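Local coordinates for protein peptidase M3B, oligoendopeptidase F (Enterococcus faecium, PDB 2QR4) that probably cleaves short peptides as a zinc-dependent metalloendopeptidase of the M3 oligopeptidase family, at residues Q35-N38 with A39-V43; E92-I95 with L96-S99; I103-Y106 with F107-E110; R117-I120 with Q121-D125; H129-S132 with A133-S137. All blocks are in the same frame, centred on the assembly; numbering follows the deposited sequence.

In the fold
All five contacts are local, between residues adjoining along the chain, and they follow one another in series; none nests in or crosses another, and none closes a long loop. Contact 1 is near the start of helix 33-63. Contact 2 is the turn that ends helix 91-95, contact 3 the last turns of helix 100-109, contact 4 helix 117-124, and contact 5 the start of helix 133-141. F36 of contact 1 packs on I95, L98 and Y106, and I40 on I120, so helix 33-63 joins contacts 2, 3 and 4 into one apolar cluster. Contact 5 abuts contact 2 through P93 and L96 and reaches the second subunit.

Contact 1: Q35-N38 with A39-V43; sequences QFLN and AIEFV
The first turns of the long helix 33-63 hold this contact, where Q35, F36, L37 and N38 meet A39, I40, E41 and F42 one turn further on. Four successive i to i+4 bonds run along the backbone: A39 N to Q35 O (3.0 Å), I40 N to F36 O (3.1 Å), E41 N to L37 O (2.9 Å) and F42 N to N38 O (2.9 Å). On the buried side the F36 ring and I40 meet. CG of F36 stands anti to its backbone N (chi1 -173°), which carries the ring alongside the next turn; there I40 CD1, the end of the long branch of its side chain, lies 3.4 Å from F36 CE2 at an oblique angle to the ring. F36 also packs on I95 and Y106, and I40 on F91 and Y116. E41 meets both an apolar and a polar neighbour, L37 and N38. The extended E41 chain leans back along the helix, so that OE2 rests 3.5 Å from L37 CG. E41 and N38 run side by side, pointing the same way, with amide and carboxylate planes 41° apart. N38 OD1 and E41 OE1 approach to 3.5 Å, but both are acceptors, and no bond joins them. The chemistry of the contact is therefore divided: the backbone supplies the hydrogen bonding, the F36-I40 side gives apolar surface to the neighbouring helices, and the N38-E41 side sets two acceptor oxygens near each other, which, if the amide is placed correctly, may be slightly unfavourable.

Contact 2: E92-I95 with L96-S99; sequences EPEI and LQLS
E92 and L96, E94 and Q97, and I95 and L98 are the pairs that meet where helix 91-95 gives way to a turn. The backbone bonds change character along the way. L96 N to E92 O (2.9 Å) is a regular helical bond of i to i+4 type. Next, Q97 N bonds to E94 O, three residues back (3.2 Å), standing well above the carbonyl plane, at 74° out of it. L98 N then bonds to I95 O (3.1 Å) and closes a type I beta turn from I95 to L98. Side-chain carbons lie against backbone carbonyls: L96 CG is 3.2 Å from E92 O and L98 CB 3.3 Å from I95 O. I95 and L98 both send their branches into the cluster formed with F36 and I103. The polar side chains touch only lightly: Q97 OE1 is 3.8 Å from E94 CG, the two chains crossing with their flat groups 37° apart, and E94 OE2 is instead bonded to G27 N. Beyond the turn, S99 is the N-cap of helix 100-109. R127 donates to L96 O through NH1 and, more weakly, to L98 O through NH2. The appearance of three-residue bonds at the helix end turns the chain toward the next helix, while the carbonyls of L96 and L98 are met by an arginine.

Contact 3: I103-Y106 with F107-E110; sequences IWQY and FKEE
I103 O is approached from three quarters: F107 N (3.4 Å) and Y106 N (3.1 Å) each make a weak hydrogen bond to it, and the edge of the F107 ring brings CD1 within 3.1 Å. The shortest bond across the contact is E110 N to Y106 O, 2.9 Å, at the point where E110 leaves helical geometry. W104 and F107 form an edge-to-face (T-shaped) pair. The six-membered ring of W104 directs its edge at one face of F107, the centroids 5.0 Å apart and the planes at 61°; W104 CE3 lies over the middle of that face, 3.8 Å from F107 CD1. I103 CG2 is 4.1 Å from F107 CE1, the two side chains side by side and pointing the same way. E109 extends back so that its OE2 comes to the edge of the Y106 ring, 3.9 Å from Y106 CD1. The hydroxyl of Y106 is bonded to L29 O. These side chains set helix 100-109 between two others: I103, W104 and F107 face I120, R117 and Q121 of helix 117-124, while Y106, E109 and E110 lie against A33 and L37 at the start of helix 33-63.

Contact 4: R117-I120 with Q121-D125; sequences RHYI and QQIVD
R117 to I120 and the residues that follow them form one short helix, in which Q121 N bonds to R117 O (2.6 Å), its donor close to the direction in which the carbonyl points, and V124 N to I120 O (3.1 Å), with a weak Q122 N to H118 O bond between them. The side chains that meet across this turn are chiefly those of Y119, I120, I123 and V124. I123 CD1 lies over one face of the Y119 ring, 4.0 Å from its centroid and 29° off the normal, a CH-pi contact. Nearest to this methyl is the CE2-CZ side of the ring, with Y119 CE2 at 3.6 Å. The ring is brought there because CG of Y119 lies anti to the backbone N (chi1 169°), while I123 extends its long branch (chi2 168°) back toward it. The same methyl, I123 CD1, is 4.2 Å from I120 CD1; the other branch of I120, CG2, is 4.3 Å from V124 CG2. This is the inward stripe of helix 117-124, one of the short helices of the N-terminal helical part: I120 and I123 pack on I95 of helix 91-95, I120 also on I40, and Y119 on F91 and L44. R117 and Q122 bring polar groups. R117 NE forms a salt bridge with E114 OE2, while its chain lies against W104 and F107. Q122, its chain bent at chi2, folds back beside H118, and its OE1 makes a weak hydrogen bond with the Y541 hydroxyl.

Contact 5: H129-S132 with A133-S137; sequences HVLS and AEQES
Two successive backbone N-H groups, those of L131 and S132, are both taken up by side chains of the helix that follows. L131 N bonds to E136 OE2 (3.0 Å, N-H...O 160°), using the anti lone pair of the carboxylate, the one turned away from OE1. S132 N bonds to Q135 OE1 (2.9 Å), an almost straight bond lying in the plane of the amide carbonyl. The carboxylate can get there because the E136 chain bends at chi2 (-63°) and swings back toward the loop that leads into the helix, while that of Q135 is extended. E136 OE2 has a second partner, a salt bridge from R229, so a single oxygen ties the loop and the helix to a third part of the chain; the nearby arginine would probably favour the ionised carboxylate. Beside these bonds, L131 CB rests 3.3 Å from Q135 OE1, the leucine and glutamine side chains crossing at about a right angle. The helix proper starts with the bond E136 N to S132 O (2.9 Å). S132 OG receives Q135 N in a weak bond (3.4 Å), and it is also hydrogen-bonded to E134 OE2 of the second subunit. The reverse pair, E134 of this chain with S132 of that subunit, repeats the link, so the start of the helix is also part of the dimer interface. S132 at the N-cap and Q135 three residues on, each side chain accepting from the other's backbone N, form a capping box at the N terminus of helix 133-141.

Contact 1: Q35-N38 with A39-V43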
# COMPACT_ATOMS: atom_id res chain seq x y z
N GLN A 35 -36.05 -18.20 12.04
CA GLN A 35 -35.19 -17.98 10.89
C GLN A 35 -34.15 -16.93 11.21
O GLN A 35 -33.03 -16.97 10.71
CB GLN A 35 -36.01 -17.54 9.69
CG GLN A 35 -36.86 -18.64 9.07
CD GLN A 35 -38.20 -18.84 9.77
OE1 GLN A 35 -38.43 -18.34 10.87
NE2 GLN A 35 -39.09 -19.58 9.12
N PHE A 36 -34.55 -15.99 12.07
CA PHE A 36 -33.69 -14.90 12.49
C PHE A 36 -32.57 -15.47 13.35
O PHE A 36 -31.40 -15.14 13.17
CB PHE A 36 -34.52 -13.89 13.27
CG PHE A 36 -33.79 -12.63 13.64
CD1 PHE A 36 -33.55 -11.65 12.69
CD2 PHE A 36 -33.39 -12.40 14.95
CE1 PHE A 36 -32.89 -10.47 13.03
CE2 PHE A 36 -32.72 -11.24 15.29
CZ PHE A 36 -32.46 -10.27 14.34
N LEU A 37 -32.94 -16.35 14.28
CA LEU A 37 -31.98 -17.02 15.15
C LEU A 37 -31.02 -17.86 14.33
O LEU A 37 -29.81 -17.82 14.57
CB LEU A 37 -32.72 -17.91 16.17
CG LEU A 37 -31.86 -18.72 17.15
CD1 LEU A 37 -30.90 -17.84 17.93
CD2 LEU A 37 -32.73 -19.52 18.11
N ASN A 38 -31.54 -18.61 13.37
CA ASN A 38 -30.70 -19.49 12.57
C ASN A 38 -29.67 -18.70 11.75
O ASN A 38 -28.52 -19.10 11.63
CB ASN A 38 -31.55 -20.41 11.68
CG ASN A 38 -32.43 -21.34 12.49
OD1 ASN A 38 -32.05 -21.79 13.57
ND2 ASN A 38 -33.63 -21.62 11.99
N ALA A 39 -30.09 -17.56 11.21
CA ALA A 39 -29.18 -16.68 10.48
C ALA A 39 -28.04 -16.16 11.36
O ALA A 39 -26.88 -16.21 10.98
CB ALA A 39 -29.95 -15.52 9.84
N ILE A 40 -28.40 -15.65 12.53
CA ILE A 40 -27.40 -15.14 13.47
C ILE A 40 -26.43 -16.25 13.83
O ILE A 40 -25.23 -16.03 13.90
CB ILE A 40 -28.06 -14.64 14.76
CG1 ILE A 40 -28.81 -13.35 14.51
CG2 ILE A 40 -27.01 -14.41 15.81
CD1 ILE A 40 -29.84 -13.04 15.54
N GLU A 41 -26.96 -17.45 14.08
CA GLU A 41 -26.12 -18.58 14.43
C GLU A 41 -25.16 -18.90 13.31
O GLU A 41 -23.98 -19.17 13.55
CB GLU A 41 -26.97 -19.80 14.76
CG GLU A 41 -27.52 -19.75 16.14
CD GLU A 41 -28.65 -20.75 16.34
OE1 GLU A 41 -29.08 -21.36 15.34
OE2 GLU A 41 -29.10 -20.91 17.50
N PHE A 42 -25.66 -18.87 12.08
CA PHE A 42 -24.84 -19.19 10.94
C PHE A 42 -23.72 -18.18 10.76
O PHE A 42 -22.55 -18.57 10.69
CB PHE A 42 -25.66 -19.30 9.65
CG PHE A 42 -24.79 -19.35 8.41
CD1 PHE A 42 -24.24 -20.55 7.99
CD2 PHE A 42 -24.50 -18.19 7.69
CE1 PHE A 42 -23.42 -20.61 6.86
CE2 PHE A 42 -23.68 -18.23 6.55
CZ PHE A 42 -23.13 -19.44 6.14
N VAL A 43 -24.04 -16.88 10.67
CA VAL A 43 -22.97 -15.96 10.29
C VAL A 43 -21.94 -15.78 11.40
O VAL A 43 -20.77 -15.61 11.12
CB VAL A 43 -23.42 -14.57 9.70
CG1 VAL A 43 -24.76 -14.64 8.98
CG2 VAL A 43 -23.42 -13.51 10.76

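Contact 2: E92-I95 with L96-S99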
# COMPACT_ATOMS: atom_id res chain seq x y z
N GLU A 92 -26.10 -7.53 8.36
CA GLU A 92 -26.50 -6.36 9.15
C GLU A 92 -27.50 -5.42 8.44
O GLU A 92 -28.44 -4.93 9.06
CB GLU A 92 -25.27 -5.58 9.61
CG GLU A 92 -24.29 -6.42 10.43
CD GLU A 92 -23.22 -5.58 11.14
OE1 GLU A 92 -23.17 -4.34 10.93
OE2 GLU A 92 -22.44 -6.15 11.93
N PRO A 93 -27.26 -5.13 7.16
CA PRO A 93 -28.28 -4.44 6.37
C PRO A 93 -29.64 -5.12 6.45
O PRO A 93 -30.65 -4.43 6.59
CB PRO A 93 -27.72 -4.52 4.94
CG PRO A 93 -26.22 -4.52 5.17
CD PRO A 93 -26.02 -5.36 6.39
N GLU A 94 -29.68 -6.45 6.39
CA GLU A 94 -30.98 -7.13 6.43
C GLU A 94 -31.60 -7.12 7.82
O GLU A 94 -32.81 -7.00 7.95
CB GLU A 94 -30.91 -8.55 5.89
CG GLU A 94 -30.83 -8.60 4.38
CD GLU A 94 -31.29 -9.93 3.82
OE1 GLU A 94 -31.00 -10.17 2.62
OE2 GLU A 94 -31.94 -10.71 4.57
N ILE A 95 -30.77 -7.23 8.86
CA ILE A 95 -31.27 -7.07 10.21
C ILE A 95 -31.95 -5.71 10.29
O ILE A 95 -33.07 -5.59 10.78
CB ILE A 95 -30.14 -7.14 11.25
CG1 ILE A 95 -29.67 -8.58 11.42
CG2 ILE A 95 -30.62 -6.60 12.60
CD1 ILE A 95 -28.38 -8.69 12.17
N LEU A 96 -31.26 -4.70 9.78
CA LEU A 96 -31.71 -3.33 9.89
C LEU A 96 -32.93 -2.97 9.02
O LEU A 96 -33.49 -1.89 9.15
CB LEU A 96 -30.54 -2.38 9.61
CG LEU A 96 -29.51 -2.39 10.74
CD1 LEU A 96 -28.44 -1.36 10.49
CD2 LEU A 96 -30.20 -2.14 12.06
N GLN A 97 -33.35 -3.87 8.13
CA GLN A 97 -34.55 -3.62 7.35
C GLN A 97 -35.78 -3.93 8.19
O GLN A 97 -36.89 -3.51 7.87
CB GLN A 97 -34.56 -4.41 6.04
CG GLN A 97 -33.82 -3.69 4.90
CD GLN A 97 -33.49 -4.61 3.74
OE1 GLN A 97 -33.31 -5.81 3.91
NE2 GLN A 97 -33.43 -4.03 2.55
N LEU A 98 -35.58 -4.67 9.27
CA LEU A 98 -36.60 -4.83 10.28
C LEU A 98 -36.60 -3.59 11.16
O LEU A 98 -35.57 -2.92 11.31
CB LEU A 98 -36.34 -6.07 11.12
CG LEU A 98 -36.24 -7.37 10.33
CD1 LEU A 98 -35.76 -8.48 11.23
CD2 LEU A 98 -37.59 -7.71 9.73
N SER A 99 -37.74 -3.28 11.76
CA SER A 99 -37.84 -2.20 12.73
C SER A 99 -37.35 -2.67 14.10
O SER A 99 -37.55 -3.83 14.47
CB SER A 99 -39.30 -1.79 12.89
OG SER A 99 -39.96 -2.73 13.72

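Contact 3: I103-Y106 with F107-E110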
# COMPACT_ATOMS: atom_id res chain seq x y z
N ILE A 103 -37.62 -6.52 15.92
CA ILE A 103 -36.46 -7.23 16.41
C ILE A 103 -36.66 -7.72 17.85
O ILE A 103 -36.49 -8.91 18.11
CB ILE A 103 -35.19 -6.36 16.29
CG1 ILE A 103 -34.88 -6.09 14.82
CG2 ILE A 103 -34.00 -7.02 16.94
CD1 ILE A 103 -33.63 -5.25 14.58
N TRP A 104 -37.05 -6.83 18.76
CA TRP A 104 -37.26 -7.25 20.16
C TRP A 104 -38.54 -8.06 20.32
O TRP A 104 -38.76 -8.71 21.34
CB TRP A 104 -37.21 -6.06 21.14
CG TRP A 104 -36.03 -5.17 20.94
CD1 TRP A 104 -36.05 -3.85 20.59
CD2 TRP A 104 -34.64 -5.54 21.02
NE1 TRP A 104 -34.76 -3.37 20.46
CE2 TRP A 104 -33.88 -4.39 20.72
CE3 TRP A 104 -33.97 -6.73 21.32
CZ2 TRP A 104 -32.49 -4.39 20.72
CZ3 TRP A 104 -32.58 -6.73 21.32
CH2 TRP A 104 -31.85 -5.57 21.02
N GLN A 105 -39.39 -8.03 19.29
CA GLN A 105 -40.58 -8.87 19.27
C GLN A 105 -40.17 -10.33 19.04
O GLN A 105 -40.79 -11.26 19.57
CB GLN A 105 -41.56 -8.39 18.19
CG GLN A 105 -42.92 -9.08 18.22
CD GLN A 105 -43.44 -9.31 19.62
OE1 GLN A 105 -43.89 -10.40 19.96
NE2 GLN A 105 -43.38 -8.27 20.46
N TYR A 106 -39.11 -10.52 18.24
CA TYR A 106 -38.53 -11.84 18.01
C TYR A 106 -37.94 -12.39 19.30
O TYR A 106 -37.97 -13.60 19.54
CB TYR A 106 -37.41 -11.74 16.97
CG TYR A 106 -37.83 -11.75 15.51
CD1 TYR A 106 -39.08 -12.21 15.11
CD2 TYR A 106 -36.93 -11.33 14.53
CE1 TYR A 106 -39.43 -12.22 13.76
CE2 TYR A 106 -37.27 -11.35 13.19
CZ TYR A 106 -38.51 -11.79 12.81
OH TYR A 106 -38.82 -11.79 11.46
N PHE A 107 -37.38 -11.51 20.12
CA PHE A 107 -36.78 -11.90 21.39
C PHE A 107 -37.80 -12.40 22.41
O PHE A 107 -37.50 -13.30 23.19
CB PHE A 107 -35.95 -10.75 21.97
CG PHE A 107 -34.58 -10.63 21.36
CD1 PHE A 107 -34.42 -10.30 20.03
CD2 PHE A 107 -33.44 -10.86 22.12
CE1 PHE A 107 -33.15 -10.19 19.47
CE2 PHE A 107 -32.18 -10.76 21.57
CZ PHE A 107 -32.03 -10.43 20.24
N LYS A 108 -39.00 -11.82 22.40
CA LYS A 108 -40.06 -12.32 23.25
C LYS A 108 -40.43 -13.73 22.82
O LYS A 108 -40.65 -14.61 23.66
CB LYS A 108 -41.30 -11.43 23.18
CG LYS A 108 -41.25 -10.19 24.06
CD LYS A 108 -42.65 -9.70 24.38
CE LYS A 108 -43.49 -10.82 24.98
NZ LYS A 108 -44.86 -10.38 25.35
N GLU A 109 -40.49 -13.95 21.51
CA GLU A 109 -40.93 -15.23 20.96
C GLU A 109 -39.90 -16.35 21.14
O GLU A 109 -40.26 -17.51 21.28
CB GLU A 109 -41.29 -15.08 19.47
CG GLU A 109 -42.19 -13.89 19.18
CD GLU A 109 -42.68 -13.85 17.74
OE1 GLU A 109 -43.82 -13.39 17.53
OE2 GLU A 109 -41.93 -14.27 16.83
N GLU A 110 -38.62 -15.99 21.12
CA GLU A 110 -37.55 -16.99 21.17
C GLU A 110 -36.44 -16.63 22.16
O GLU A 110 -35.42 -16.07 21.76
CB GLU A 110 -36.97 -17.24 19.77
CG GLU A 110 -35.80 -18.22 19.73
CD GLU A 110 -36.09 -19.55 20.43
OE1 GLU A 110 -36.05 -20.59 19.75
OE2 GLU A 110 -36.34 -19.55 21.65

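Contact 4: R117-I120 with Q121-D125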
# COMPACT_ATOMS: atom_id res chain seq x y z
N ARG A 117 -28.45 -10.85 22.36
CA ARG A 117 -29.06 -9.53 22.42
C ARG A 117 -28.01 -8.42 22.34
O ARG A 117 -28.13 -7.51 21.52
CB ARG A 117 -29.98 -9.39 23.64
CG ARG A 117 -29.56 -8.38 24.70
CD ARG A 117 -30.78 -7.59 25.17
NE ARG A 117 -31.95 -8.46 25.36
CZ ARG A 117 -33.21 -8.10 25.11
NH1 ARG A 117 -34.20 -8.96 25.31
NH2 ARG A 117 -33.48 -6.88 24.64
N HIS A 118 -26.97 -8.53 23.15
CA HIS A 118 -25.87 -7.57 23.15
C HIS A 118 -25.24 -7.41 21.76
O HIS A 118 -24.79 -6.33 21.38
CB HIS A 118 -24.85 -7.95 24.23
CG HIS A 118 -23.42 -7.92 23.77
ND1 HIS A 118 -22.66 -6.77 23.79
CD2 HIS A 118 -22.62 -8.90 23.30
CE1 HIS A 118 -21.45 -7.04 23.33
NE2 HIS A 118 -21.40 -8.32 23.03
N TYR A 119 -25.23 -8.49 20.98
CA TYR A 119 -24.72 -8.41 19.61
C TYR A 119 -25.71 -7.71 18.68
O TYR A 119 -25.32 -6.88 17.86
CB TYR A 119 -24.35 -9.79 19.09
CG TYR A 119 -24.07 -9.81 17.61
CD1 TYR A 119 -22.85 -9.37 17.11
CD2 TYR A 119 -25.03 -10.27 16.71
CE1 TYR A 119 -22.59 -9.38 15.74
CE2 TYR A 119 -24.78 -10.28 15.35
CZ TYR A 119 -23.56 -9.83 14.87
OH TYR A 119 -23.30 -9.85 13.51
N ILE A 120 -26.98 -8.05 18.81
CA ILE A 120 -28.03 -7.40 18.03
C ILE A 120 -28.22 -5.94 18.45
O ILE A 120 -28.58 -5.09 17.64
CB ILE A 120 -29.37 -8.17 18.13
CG1 ILE A 120 -29.22 -9.54 17.46
CG2 ILE A 120 -30.50 -7.39 17.48
CD1 ILE A 120 -28.54 -9.48 16.09
N GLN A 121 -27.94 -5.65 19.72
CA GLN A 121 -28.03 -4.30 20.26
C GLN A 121 -27.05 -3.35 19.58
O GLN A 121 -27.42 -2.23 19.24
CB GLN A 121 -27.77 -4.32 21.77
CG GLN A 121 -28.08 -3.01 22.46
CD GLN A 121 -29.57 -2.80 22.64
OE1 GLN A 121 -30.18 -3.35 23.55
NE2 GLN A 121 -30.16 -1.99 21.76
N GLN A 122 -25.81 -3.79 19.42
CA GLN A 122 -24.78 -2.97 18.78
C GLN A 122 -25.23 -2.59 17.40
O GLN A 122 -25.10 -1.43 16.99
CB GLN A 122 -23.45 -3.72 18.68
CG GLN A 122 -22.47 -3.41 19.79
CD GLN A 122 -23.08 -3.55 21.18
OE1 GLN A 122 -24.04 -2.85 21.52
NE2 GLN A 122 -22.51 -4.43 21.98
N ILE A 123 -25.75 -3.57 16.68
CA ILE A 123 -26.16 -3.36 15.30
C ILE A 123 -27.26 -2.31 15.23
O ILE A 123 -27.14 -1.37 14.45
CB ILE A 123 -26.59 -4.66 14.64
CG1 ILE A 123 -25.39 -5.59 14.53
CG2 ILE A 123 -27.17 -4.36 13.26
CD1 ILE A 123 -25.74 -6.98 14.17
N VAL A 124 -28.29 -2.48 16.06
CA VAL A 124 -29.41 -1.54 16.15
C VAL A 124 -28.95 -0.13 16.52
O VAL A 124 -29.48 0.87 16.01
CB VAL A 124 -30.47 -2.03 17.16
CG1 VAL A 124 -31.44 -0.91 17.57
CG2 VAL A 124 -31.23 -3.22 16.60
N ASP A 125 -27.96 -0.05 17.41
CA ASP A 125 -27.45 1.24 17.86
C ASP A 125 -26.54 1.87 16.81
O ASP A 125 -26.08 2.99 16.96
CB ASP A 125 -26.65 1.08 19.15
CG ASP A 125 -27.52 0.83 20.36
OD1 ASP A 125 -26.97 0.34 21.37
OD2 ASP A 125 -28.74 1.12 20.31

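Contact 5: H129-S132 with A133-S137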
# COMPACT_ATOMS: atom_id res chain seq x y z
N HIS A 129 -24.63 3.90 10.70
CA HIS A 129 -23.30 3.68 10.17
C HIS A 129 -23.20 2.37 9.43
O HIS A 129 -22.14 2.03 8.91
CB HIS A 129 -22.25 3.76 11.28
CG HIS A 129 -22.36 5.00 12.10
ND1 HIS A 129 -21.98 6.24 11.63
CD2 HIS A 129 -22.84 5.20 13.35
CE1 HIS A 129 -22.21 7.15 12.56
NE2 HIS A 129 -22.72 6.55 13.62
N VAL A 130 -24.31 1.63 9.38
CA VAL A 130 -24.38 0.45 8.53
C VAL A 130 -25.00 0.85 7.20
O VAL A 130 -25.92 1.65 7.15
CB VAL A 130 -25.20 -0.67 9.18
CG1 VAL A 130 -25.30 -1.85 8.24
CG2 VAL A 130 -24.58 -1.07 10.50
N LEU A 131 -24.48 0.29 6.11
CA LEU A 131 -24.84 0.73 4.77
C LEU A 131 -25.77 -0.30 4.13
O LEU A 131 -26.32 -1.14 4.81
CB LEU A 131 -23.58 0.98 3.93
CG LEU A 131 -22.68 2.11 4.46
CD1 LEU A 131 -21.41 2.24 3.67
CD2 LEU A 131 -23.41 3.45 4.48
N SER A 132 -25.97 -0.20 2.82
CA SER A 132 -26.81 -1.18 2.14
C SER A 132 -25.99 -2.45 1.89
O SER A 132 -24.77 -2.44 2.02
CB SER A 132 -27.34 -0.61 0.83
OG SER A 132 -26.28 -0.40 -0.08
N ALA A 133 -26.65 -3.52 1.50
CA ALA A 133 -25.95 -4.76 1.18
C ALA A 133 -24.93 -4.53 0.07
O ALA A 133 -23.81 -5.02 0.17
CB ALA A 133 -26.94 -5.85 0.78
N GLU A 134 -25.32 -3.77 -0.95
CA GLU A 134 -24.42 -3.47 -2.08
C GLU A 134 -23.12 -2.79 -1.62
O GLU A 134 -22.04 -3.16 -2.05
CB GLU A 134 -25.09 -2.55 -3.12
CG GLU A 134 -25.97 -3.23 -4.16
CD GLU A 134 -26.38 -2.26 -5.31
OE1 GLU A 134 -26.99 -2.74 -6.30
OE2 GLU A 134 -26.10 -1.03 -5.25
N GLN A 135 -23.25 -1.78 -0.76
CA GLN A 135 -22.08 -1.04 -0.30
C GLN A 135 -21.23 -1.88 0.64
O GLN A 135 -20.02 -1.89 0.50
CB GLN A 135 -22.50 0.26 0.39
CG GLN A 135 -23.28 1.21 -0.50
CD GLN A 135 -24.04 2.27 0.30
OE1 GLN A 135 -24.90 1.94 1.11
NE2 GLN A 135 -23.72 3.54 0.06
N GLU A 136 -21.86 -2.56 1.60
CA GLU A 136 -21.13 -3.41 2.55
C GLU A 136 -20.35 -4.49 1.80
O GLU A 136 -19.21 -4.81 2.16
CB GLU A 136 -22.08 -4.09 3.58
CG GLU A 136 -22.72 -3.12 4.56
CD GLU A 136 -21.70 -2.44 5.46
OE1 GLU A 136 -20.52 -2.88 5.46
OE2 GLU A 136 -22.06 -1.46 6.17
N SER A 137 -20.97 -5.04 0.76
CA SER A 137 -20.30 -5.99 -0.11
C SER A 137 -19.01 -5.42 -0.75
O SER A 137 -17.96 -6.06 -0.71
CB SER A 137 -21.26 -6.50 -1.18
OG SER A 137 -20.61 -7.43 -2.01